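Local atomic coordinates of Exo beta-1,2-glucooligosaccharide sophorohydrolase (non-reducing end) (Parabacteroides distasonis ATCC 8503, PDB entry 5Z06), a protein that hydrolyses linear beta-1,2-glucan and beta-1,2-glucooligosaccharides of four or more units, releasing sophorose from the non-reducing end as an exo-acting enzyme. Residues G576-Y581 with H605-T610; E215-Y220 with R237-N242; W432-Q437 with Q452-N457. One frame throughout, in Å; residues are numbered along the deposited sequence.

Along the chain contact 2 closes first, then contact 3, then contact 1; none is nested in another. Contact 2 belongs to the beta-rich part, where strands 219-225 and 232-237 form one side of a four-stranded antiparallel sheet. Contacts 3 and 1 tie loops of the helical part: 432-437 and 452-457 lie between helices 414-428 and 467-475, while 576-581 follows helix 556-573. The centres of the three contacts are about 35 Å apart for 1 and 2, about 38 Å for 1 and 3 and about 42 Å for 2 and 3, and no two touch. Contacts 1 and 2 lie on opposite sides of the chain's centre. Each is thus local to its own part of the monomer.

Contact 1: residues G576-Y581 with H605-T610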
loop_
_atom_site.group_PDB
_atom_site.type_symbol
_atom_site.label_atom_id
_atom_site.label_comp_id
_atom_site.label_asym_id
_atom_site.label_seq_id
_atom_site.Cartn_x
_atom_site.Cartn_y
_atom_site.Cartn_z
ATOM N N GLY A 576 -23.064 -6.445 6.132
ATOM C CA GLY A 576 -22.902 -5.013 6.313
ATOM C C GLY A 576 -23.544 -4.130 5.249
ATOM O O GLY A 576 -23.542 -2.928 5.398
ATOM N N GLY A 577 -24.067 -4.720 4.179
ATOM C CA GLY A 577 -24.582 -3.975 3.035
ATOM C C GLY A 577 -23.521 -3.113 2.370
ATOM O O GLY A 577 -23.856 -2.132 1.762
ATOM N N TYR A 578 -22.242 -3.464 2.476
ATOM C CA TYR A 578 -21.201 -2.624 1.919
ATOM C C TYR A 578 -21.258 -2.680 0.429
ATOM O O TYR A 578 -21.527 -3.723 -0.142
ATOM C CB TYR A 578 -19.822 -2.978 2.461
ATOM C CG TYR A 578 -19.799 -2.759 3.963
ATOM C CD1 TYR A 578 -20.103 -1.498 4.508
ATOM C CD2 TYR A 578 -19.515 -3.797 4.837
ATOM C CE1 TYR A 578 -20.132 -1.290 5.885
ATOM C CE2 TYR A 578 -19.545 -3.591 6.209
ATOM C CZ TYR A 578 -19.859 -2.341 6.716
ATOM O OH TYR A 578 -19.906 -2.141 8.061
ATOM N N VAL A 579 -21.049 -1.535 -0.197
ATOM C CA VAL A 579 -21.207 -1.426 -1.631
ATOM C C VAL A 579 -20.151 -2.270 -2.345
ATOM O O VAL A 579 -18.983 -2.237 -1.973
ATOM C CB VAL A 579 -21.105 0.026 -2.090
ATOM C CG1 VAL A 579 -21.152 0.132 -3.631
ATOM C CG2 VAL A 579 -22.252 0.821 -1.470
ATOM N N GLY A 580 -20.585 -2.995 -3.375
ATOM C CA GLY A 580 -19.704 -3.757 -4.245
ATOM C C GLY A 580 -19.240 -5.132 -3.766
ATOM O O GLY A 580 -18.639 -5.866 -4.547
ATOM N N TYR A 581 -19.478 -5.476 -2.502
ATOM C CA TYR A 581 -19.112 -6.804 -1.976
ATOM C C TYR A 581 -19.899 -7.893 -2.696
ATOM O O TYR A 581 -21.083 -7.757 -2.940
ATOM C CB TYR A 581 -19.462 -6.924 -0.516
ATOM C CG TYR A 581 -18.495 -6.312 0.446
ATOM C CD1 TYR A 581 -17.702 -5.217 0.103
ATOM C CD2 TYR A 581 -18.408 -6.815 1.748
ATOM C CE1 TYR A 581 -16.821 -4.678 1.017
ATOM C CE2 TYR A 581 -17.558 -6.270 2.676
ATOM C CZ TYR A 581 -16.765 -5.214 2.309
ATOM O OH TYR A 581 -15.940 -4.682 3.216
ATOM N N HIS A 605 -17.582 -6.854 13.046
ATOM C CA HIS A 605 -16.762 -5.917 13.832
ATOM C C HIS A 605 -15.379 -5.640 13.219
ATOM O O HIS A 605 -14.616 -4.824 13.749
ATOM C CB HIS A 605 -16.617 -6.421 15.262
ATOM C CG HIS A 605 -15.635 -7.543 15.411
ATOM N ND1 HIS A 605 -15.814 -8.768 14.814
ATOM C CD2 HIS A 605 -14.451 -7.610 16.068
ATOM C CE1 HIS A 605 -14.798 -9.553 15.118
ATOM N NE2 HIS A 605 -13.942 -8.868 15.859
ATOM N N ARG A 606 -15.050 -6.323 12.128
ATOM C CA ARG A 606 -13.812 -6.118 11.426
ATOM C C ARG A 606 -14.136 -5.949 9.950
ATOM O O ARG A 606 -13.363 -6.352 9.078
ATOM C CB ARG A 606 -12.882 -7.313 11.678
ATOM C CG ARG A 606 -12.441 -7.442 13.128
ATOM C CD ARG A 606 -11.264 -6.527 13.469
ATOM N NE ARG A 606 -10.977 -6.562 14.903
ATOM C CZ ARG A 606 -11.504 -5.751 15.822
ATOM N NH1 ARG A 606 -12.322 -4.755 15.486
ATOM N NH2 ARG A 606 -11.166 -5.913 17.098
ATOM N N ASP A 607 -15.286 -5.337 9.665
ATOM C CA ASP A 607 -15.654 -5.020 8.282
ATOM C C ASP A 607 -16.349 -3.670 8.258
ATOM O O ASP A 607 -17.317 -3.462 8.974
ATOM C CB ASP A 607 -16.576 -6.093 7.755
ATOM C CG ASP A 607 -16.917 -5.915 6.310
ATOM O OD1 ASP A 607 -16.160 -5.238 5.594
ATOM O OD2 ASP A 607 -17.949 -6.473 5.882
ATOM N N ASN A 608 -15.851 -2.763 7.428
ATOM C CA ASN A 608 -16.441 -1.436 7.287
ATOM C C ASN A 608 -16.553 -1.043 5.813
ATOM O O ASN A 608 -16.670 0.133 5.492
ATOM C CB ASN A 608 -15.607 -0.419 8.072
ATOM C CG ASN A 608 -14.173 -0.376 7.601
ATOM O OD1 ASN A 608 -13.828 -0.936 6.552
ATOM N ND2 ASN A 608 -13.330 0.273 8.364
ATOM N N GLY A 609 -16.531 -2.022 4.925
ATOM C CA GLY A 609 -16.650 -1.773 3.485
ATOM C C GLY A 609 -15.338 -1.724 2.739
ATOM O O GLY A 609 -15.317 -1.605 1.512
ATOM N N THR A 610 -14.255 -1.855 3.482
ATOM C CA THR A 610 -12.934 -1.730 2.924
ATOM C C THR A 610 -12.434 -3.081 2.487
ATOM O O THR A 610 -12.323 -3.995 3.301
ATOM C CB THR A 610 -11.964 -1.209 3.956
ATOM O OG1 THR A 610 -12.495 -0.004 4.476
ATOM C CG2 THR A 610 -10.586 -0.977 3.336
HETATM O O HOH W 1 -20.641 -7.172 4.768
HETATM O O HOH W 2 -19.655 -4.614 9.522
HETATM O O HOH W 3 -17.719 -0.945 0.288
#
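A type II beta turn from Tyr578 to Tyr581 brings two tyrosines against Asp607 and Gly609, joining two loops of the glycoamylase-like helical domain, an (alpha/alpha)6 fold in this enzyme family. Gly580, with its positive phi of 82°, suits the third position of that turn. Tyr581 and Asp607 meet tip to tip, ring and carboxylate nearly coplanar, and the hydroxyl OH of Tyr581 donates to Asp607 OD1 in a very short hydrogen bond of 2.5 Å. Asp607 CG, anti to the backbone N (chi1 -175°), carries the carboxylate toward the tyrosines. The other oxygen, OD2, lies near the plane of the Tyr578 ring, 3.3 Å from CD2 at its edge. OD2 accepts a hydrogen bond from a water, which takes the N-H of Gly576.

The Tyr578 ring lies over the backbone of Asn608 and Gly609. Gly609 CA makes a CH-pi contact with one face, 3.8 Å from the ring centroid, and Gly576 O lies over the opposite face. Glycine is needed at 609, since a CB there would come too near Tyr578 CD1 and press on the preceding carbonyl. A second water donates to Asp607 O and hydrogen-bonds Tyr578 OH. Asn608 OD1 accepts from Thr610 N at 3.2 Å, an Asx turn, and additionally from Thr610 OG1 at 2.6 Å.

Around this pair of loops, Tyr570 of helix 556-573 hydrogen-bonds Asp607 OD2. Gln598 of strand 597-599 holds Asn608 ND2, and Asn653 of strand 652-653 binds both Asn608 O and Thr610 OG1.

Contact 2: residues E215-Y220 with R237-N242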
loop_
_atom_site.group_PDB
_atom_site.type_symbol
_atom_site.label_atom_id
_atom_site.label_comp_id
_atom_site.label_asym_id
_atom_site.label_seq_id
_atom_site.Cartn_x
_atom_site.Cartn_y
_atom_site.Cartn_z
ATOM N N GLU A 215 17.284 16.205 -10.423
ATOM C CA GLU A 215 16.726 17.561 -10.372
ATOM C C GLU A 215 15.348 17.627 -9.666
ATOM O O GLU A 215 14.473 16.796 -9.906
ATOM C CB GLU A 215 16.626 18.137 -11.789
ATOM C CG GLU A 215 17.960 18.509 -12.441
ATOM C CD GLU A 215 18.570 19.798 -11.883
ATOM O OE1 GLU A 215 18.495 20.844 -12.558
ATOM O OE2 GLU A 215 19.128 19.775 -10.767
ATOM N N ASP A 216 15.154 18.641 -8.826
ATOM C CA ASP A 216 14.019 18.686 -7.907
ATOM C C ASP A 216 12.754 19.271 -8.579
ATOM O O ASP A 216 12.310 20.391 -8.301
ATOM C CB ASP A 216 14.409 19.426 -6.625
ATOM C CG ASP A 216 13.479 19.121 -5.476
ATOM O OD1 ASP A 216 12.566 18.286 -5.632
ATOM O OD2 ASP A 216 13.631 19.718 -4.403
ATOM N N ILE A 217 12.183 18.475 -9.474
ATOM C CA ILE A 217 10.972 18.845 -10.192
ATOM C C ILE A 217 9.720 18.592 -9.347
ATOM O O ILE A 217 9.736 17.807 -8.378
ATOM C CB ILE A 217 10.860 18.131 -11.556
ATOM C CG1 ILE A 217 10.738 16.615 -11.410
ATOM C CG2 ILE A 217 12.061 18.472 -12.430
ATOM C CD1 ILE A 217 9.945 15.990 -12.526
ATOM N N LYS A 218 8.633 19.252 -9.735
ATOM C CA LYS A 218 7.386 19.171 -8.974
ATOM C C LYS A 218 6.656 17.867 -9.323
ATOM O O LYS A 218 6.268 17.095 -8.456
ATOM C CB LYS A 218 6.509 20.386 -9.268
ATOM C CG LYS A 218 5.383 20.601 -8.273
ATOM C CD LYS A 218 4.430 21.681 -8.759
ATOM C CE LYS A 218 3.265 21.896 -7.813
ATOM N NZ LYS A 218 3.686 22.477 -6.525
ATOM N N TYR A 219 6.470 17.653 -10.612
ATOM C CA TYR A 219 5.782 16.478 -11.091
ATOM C C TYR A 219 6.022 16.330 -12.558
ATOM O O TYR A 219 6.558 17.226 -13.206
ATOM C CB TYR A 219 4.275 16.516 -10.788
ATOM C CG TYR A 219 3.506 17.822 -11.013
ATOM C CD1 TYR A 219 3.399 18.408 -12.274
ATOM C CD2 TYR A 219 2.789 18.403 -9.966
ATOM C CE1 TYR A 219 2.662 19.569 -12.464
ATOM C CE2 TYR A 219 2.047 19.555 -10.148
ATOM C CZ TYR A 219 1.982 20.130 -11.396
ATOM O OH TYR A 219 1.234 21.264 -11.562
ATOM N N TYR A 220 5.667 15.165 -13.060
ATOM C CA TYR A 220 5.597 14.932 -14.484
ATOM C C TYR A 220 4.161 15.175 -14.899
ATOM O O TYR A 220 3.247 14.786 -14.181
ATOM C CB TYR A 220 6.013 13.508 -14.797
ATOM C CG TYR A 220 7.456 13.254 -14.472
ATOM C CD1 TYR A 220 8.461 13.644 -15.358
ATOM C CD2 TYR A 220 7.819 12.641 -13.275
ATOM C CE1 TYR A 220 9.795 13.416 -15.067
ATOM C CE2 TYR A 220 9.149 12.407 -12.967
ATOM C CZ TYR A 220 10.137 12.788 -13.862
ATOM O OH TYR A 220 11.454 12.549 -13.539
ATOM N N ARG A 237 2.256 12.963 -12.373
ATOM C CA ARG A 237 2.887 12.005 -11.529
ATOM C C ARG A 237 4.037 12.676 -10.830
ATOM O O ARG A 237 4.908 13.278 -11.452
ATOM C CB ARG A 237 3.316 10.778 -12.342
ATOM C CG ARG A 237 2.159 9.855 -12.688
ATOM C CD ARG A 237 1.628 9.160 -11.444
ATOM N NE ARG A 237 0.507 8.263 -11.703
ATOM C CZ ARG A 237 -0.785 8.606 -11.715
ATOM N NH1 ARG A 237 -1.185 9.867 -11.533
ATOM N NH2 ARG A 237 -1.695 7.678 -11.955
ATOM N N ARG A 238 4.027 12.551 -9.520
ATOM C CA ARG A 238 5.093 13.025 -8.692
ATOM C C ARG A 238 6.378 12.257 -9.028
ATOM O O ARG A 238 6.300 11.122 -9.512
ATOM C CB ARG A 238 4.716 12.808 -7.234
ATOM C CG ARG A 238 3.557 13.650 -6.750
ATOM C CD ARG A 238 4.023 15.063 -6.521
ATOM N NE ARG A 238 2.926 15.984 -6.272
ATOM C CZ ARG A 238 3.075 17.281 -5.992
ATOM N NH1 ARG A 238 4.285 17.816 -5.889
ATOM N NH2 ARG A 238 1.999 18.056 -5.801
ATOM N N PRO A 239 7.559 12.860 -8.763
ATOM C CA PRO A 239 8.874 12.284 -9.137
ATOM C C PRO A 239 9.206 10.874 -8.596
ATOM O O PRO A 239 9.999 10.174 -9.193
ATOM C CB PRO A 239 9.886 13.314 -8.593
ATOM C CG PRO A 239 9.093 14.532 -8.270
ATOM C CD PRO A 239 7.721 14.059 -7.917
ATOM N N TRP A 240 8.578 10.488 -7.488
ATOM C CA TRP A 240 8.657 9.128 -6.917
ATOM C C TRP A 240 7.926 8.052 -7.731
ATOM O O TRP A 240 8.070 6.860 -7.457
ATOM C CB TRP A 240 8.165 9.104 -5.445
ATOM C CG TRP A 240 6.831 9.780 -5.170
ATOM C CD1 TRP A 240 6.641 11.071 -4.742
ATOM C CD2 TRP A 240 5.524 9.201 -5.274
ATOM N NE1 TRP A 240 5.291 11.327 -4.587
ATOM C CE2 TRP A 240 4.589 10.197 -4.909
ATOM C CE3 TRP A 240 5.052 7.942 -5.634
ATOM C CZ2 TRP A 240 3.208 9.968 -4.906
ATOM C CZ3 TRP A 240 3.678 7.712 -5.640
ATOM C CH2 TRP A 240 2.772 8.718 -5.273
ATOM N N MET A 241 7.163 8.460 -8.739
ATOM C CA MET A 241 6.545 7.522 -9.660
ATOM C C MET A 241 6.980 7.872 -11.094
ATOM O O MET A 241 6.494 8.841 -11.656
ATOM C CB MET A 241 5.022 7.608 -9.462
ATOM C CG MET A 241 4.176 6.541 -10.124
ATOM S SD MET A 241 4.569 4.856 -9.658
ATOM C CE MET A 241 4.104 4.903 -7.936
ATOM N N ASN A 242 7.886 7.077 -11.673
ATOM C CA ASN A 242 8.326 7.211 -13.075
ATOM C C ASN A 242 7.463 6.404 -14.046
ATOM O O ASN A 242 7.944 5.790 -15.017
ATOM C CB ASN A 242 9.780 6.766 -13.224
ATOM C CG ASN A 242 10.728 7.619 -12.417
ATOM O OD1 ASN A 242 10.552 8.844 -12.281
ATOM N ND2 ASN A 242 11.738 6.974 -11.859
#
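Tyr220 and Arg237 close the open end of an antiparallel beta hairpin, strands 219-225 and 232-237, within a four-stranded sheet whose strand order recalls a fibronectin type III-like sandwich. They form a hydrogen-bonded pair: Tyr220 N donates to Arg237 O at 2.6 Å in an almost straight bond (174°), and Arg237 N returns one to Tyr220 O at 2.8 Å. Just before this pair, Lys218 and Tyr219 make a classic beta bulge opposite Val262 of the neighbouring strand 254-262.

Beyond Arg237 the chain swings away in a type I turn from Arg238 to Met241. Pro239 fits its second position, where the ring already fixes the phi such a turn requires. Its CG lies 3.3 Å from Ile217 O and 4.1 Å from Ile217 CG1, the two side chains running antiparallel past one another.

Tyr219 sets its edge against Arg238: CD2 lies 4.1 Å from CZ, over the centre of one guanidinium face, with the two planes 84° apart. Arg238 is bent at chi2 (-76°), and its CD lies 3.6 Å from Lys218 O. Lys218 runs alongside, its chain headed in the same direction, and the resulting nearness of like charges is probably eased by acids: Glu178 pairs with Lys218, while Glu12, a calcium ligand, and Asp7 pair with Arg238. The guanidinium of Arg237 instead leads away to Glu645, far along the chain.

The Tyr220 ring crosses Asn242 at a slant; Tyr220 CE2 lies 3.8 Å from Pro239 CA, while Ile217 CD1 lies over one ring face, toward the rim.

Contact 3: residues W432-Q437 with Q452-N457; sequences WSWYKQ and QAWVIN
Trp454 reaches from a type II' turn and packs against Trp434, Tyr435 and Gln437, completing an aromatic cluster with the first two. Its CB lies 3.5 Å from Gln437 CD, and its CG comes closer to that atom, at 3.3 Å. Gln437 suits the place because its extended chain and flat amide spread over the indole: amide and ring planes are 12° apart, and Gln437 CG stands squarely over the five-membered ring of Trp454, 3.5 Å from its centroid, in a CH-pi contact. Farther along, Trp454 CE2 meets Gln437 CB. At the far end CZ2 lies 3.4 Å from Trp434 NE1, CH2 sits 3.2 Å from the carbonyl O of Trp434, and CZ3 approaches Tyr435 CD2 at 4.1 Å. Trp454 thus turns its edge to the face of Tyr435, offset, with planes 85° apart. Trp448 also meets both Trp434 and Trp454, while Tyr435 is held by its OH on Phe364 O.

An alanine in place of Trp454 would probably open a gap between Gln437 and the Trp434-Tyr435 pair and leave the Gln437 chain without the flat surface it rests on. With no clear hydrogen bond between the two segments, their cohesion probably rests chiefly on dispersion and ring electrostatics.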
loop_
_atom_site.group_PDB
_atom_site.type_symbol
_atom_site.label_atom_id
_atom_site.label_comp_id
_atom_site.label_asym_id
_atom_site.label_seq_id
_atom_site.Cartn_x
_atom_site.Cartn_y
_atom_site.Cartn_z
ATOM N N TRP A 432 17.231 -18.425 16.026
ATOM C CA TRP A 432 15.809 -18.626 16.348
ATOM C C TRP A 432 15.610 -18.925 17.838
ATOM O O TRP A 432 14.721 -18.366 18.474
ATOM C CB TRP A 432 15.188 -19.756 15.509
ATOM C CG TRP A 432 15.333 -19.554 14.030
ATOM C CD1 TRP A 432 16.244 -20.137 13.227
ATOM C CD2 TRP A 432 14.542 -18.707 13.194
ATOM N NE1 TRP A 432 16.076 -19.724 11.934
ATOM C CE2 TRP A 432 15.041 -18.832 11.889
ATOM C CE3 TRP A 432 13.469 -17.851 13.422
ATOM C CZ2 TRP A 432 14.520 -18.115 10.826
ATOM C CZ3 TRP A 432 12.944 -17.162 12.359
ATOM C CH2 TRP A 432 13.483 -17.291 11.078
ATOM N N SER A 433 16.458 -19.794 18.380
ATOM C CA SER A 433 16.394 -20.219 19.779
ATOM C C SER A 433 16.496 -19.067 20.740
ATOM O O SER A 433 15.866 -19.097 21.781
ATOM C CB SER A 433 17.486 -21.245 20.089
ATOM O OG SER A 433 18.743 -20.793 19.639
ATOM N N TRP A 434 17.288 -18.056 20.392
ATOM C CA TRP A 434 17.383 -16.850 21.167
ATOM C C TRP A 434 16.016 -16.240 21.417
ATOM O O TRP A 434 15.739 -15.775 22.512
ATOM C CB TRP A 434 18.244 -15.798 20.471
ATOM C CG TRP A 434 18.259 -14.532 21.233
ATOM C CD1 TRP A 434 17.496 -13.427 20.989
ATOM C CD2 TRP A 434 19.000 -14.256 22.428
ATOM N NE1 TRP A 434 17.737 -12.469 21.935
ATOM C CE2 TRP A 434 18.665 -12.941 22.828
ATOM C CE3 TRP A 434 19.937 -14.975 23.180
ATOM C CZ2 TRP A 434 19.239 -12.326 23.952
ATOM C CZ3 TRP A 434 20.511 -14.364 24.289
ATOM C CH2 TRP A 434 20.148 -13.059 24.673
ATOM N N TYR A 435 15.160 -16.260 20.399
ATOM C CA TYR A 435 13.838 -15.639 20.504
ATOM C C TYR A 435 12.816 -16.417 21.348
ATOM O O TYR A 435 11.659 -16.008 21.466
ATOM C CB TYR A 435 13.317 -15.290 19.102
ATOM C CG TYR A 435 14.047 -14.104 18.588
ATOM C CD1 TYR A 435 15.320 -14.226 18.046
ATOM C CD2 TYR A 435 13.506 -12.830 18.711
ATOM C CE1 TYR A 435 16.015 -13.105 17.612
ATOM C CE2 TYR A 435 14.203 -11.704 18.275
ATOM C CZ TYR A 435 15.452 -11.853 17.736
ATOM O OH TYR A 435 16.122 -10.746 17.312
ATOM N N LYS A 436 13.238 -17.541 21.916
ATOM C CA LYS A 436 12.507 -18.186 22.995
ATOM C C LYS A 436 12.474 -17.360 24.276
ATOM O O LYS A 436 11.554 -17.523 25.072
ATOM C CB LYS A 436 13.102 -19.558 23.302
ATOM C CG LYS A 436 12.829 -20.597 22.226
ATOM C CD LYS A 436 13.547 -21.903 22.482
ATOM C CE LYS A 436 13.035 -22.562 23.747
ATOM N NZ LYS A 436 13.740 -23.838 23.984
ATOM N N GLN A 437 13.482 -16.509 24.481
ATOM C CA GLN A 437 13.599 -15.640 25.652
ATOM C C GLN A 437 14.045 -16.427 26.869
ATOM O O GLN A 437 14.968 -16.014 27.544
ATOM C CB GLN A 437 12.322 -14.828 25.966
ATOM C CG GLN A 437 12.408 -14.029 27.279
ATOM C CD GLN A 437 11.306 -12.999 27.476
ATOM O OE1 GLN A 437 10.362 -12.874 26.676
ATOM N NE2 GLN A 437 11.432 -12.243 28.539
ATOM N N GLN A 452 16.442 -2.726 25.000
ATOM C CA GLN A 452 15.252 -2.913 25.813
ATOM C C GLN A 452 14.845 -4.375 25.893
ATOM O O GLN A 452 13.775 -4.680 26.400
ATOM C CB GLN A 452 14.109 -2.077 25.247
ATOM C CG GLN A 452 14.408 -0.589 25.204
ATOM C CD GLN A 452 13.606 0.128 24.142
ATOM O OE1 GLN A 452 12.423 0.428 24.350
ATOM N NE2 GLN A 452 14.233 0.401 22.995
ATOM N N ALA A 453 15.689 -5.282 25.392
ATOM C CA ALA A 453 15.484 -6.708 25.564
ATOM C C ALA A 453 14.058 -7.104 25.153
ATOM O O ALA A 453 13.632 -6.743 24.043
ATOM C CB ALA A 453 15.820 -7.121 27.001
ATOM N N TRP A 454 13.310 -7.762 26.048
ATOM C CA TRP A 454 12.013 -8.360 25.741
ATOM C C TRP A 454 10.842 -7.471 26.150
ATOM O O TRP A 454 9.769 -7.975 26.420
ATOM C CB TRP A 454 11.898 -9.719 26.424
ATOM C CG TRP A 454 13.089 -10.557 26.163
ATOM C CD1 TRP A 454 14.172 -10.749 26.987
ATOM C CD2 TRP A 454 13.351 -11.279 24.980
ATOM N NE1 TRP A 454 15.083 -11.575 26.382
ATOM C CE2 TRP A 454 14.597 -11.920 25.149
ATOM C CE3 TRP A 454 12.648 -11.459 23.781
ATOM C CZ2 TRP A 454 15.154 -12.711 24.168
ATOM C CZ3 TRP A 454 13.198 -12.264 22.807
ATOM C CH2 TRP A 454 14.436 -12.884 23.007
ATOM N N VAL A 455 11.037 -6.152 26.116
ATOM C CA VAL A 455 10.009 -5.220 26.542
ATOM C C VAL A 455 8.683 -5.421 25.797
ATOM O O VAL A 455 7.626 -5.351 26.431
ATOM C CB VAL A 455 10.497 -3.744 26.489
ATOM C CG1 VAL A 455 10.736 -3.278 25.052
ATOM C CG2 VAL A 455 9.511 -2.830 27.204
ATOM N N ILE A 456 8.711 -5.693 24.480
ATOM C CA ILE A 456 7.434 -5.792 23.741
ATOM C C ILE A 456 6.706 -7.054 24.126
ATOM O O ILE A 456 5.493 -7.025 24.310
ATOM C CB ILE A 456 7.571 -5.685 22.224
ATOM C CG1 ILE A 456 8.127 -4.296 21.886
ATOM C CG2 ILE A 456 6.205 -5.932 21.542
ATOM C CD1 ILE A 456 8.360 -4.033 20.407
ATOM N N ASN A 457 7.450 -8.153 24.242
ATOM C CA ASN A 457 6.979 -9.349 24.945
ATOM C C ASN A 457 5.721 -9.983 24.344
ATOM O O ASN A 457 4.780 -10.391 25.045
ATOM C CB ASN A 457 6.774 -9.031 26.443
ATOM C CG ASN A 457 7.104 -10.210 27.334
ATOM O OD1 ASN A 457 8.224 -10.767 27.293
ATOM N ND2 ASN A 457 6.133 -10.613 28.136
#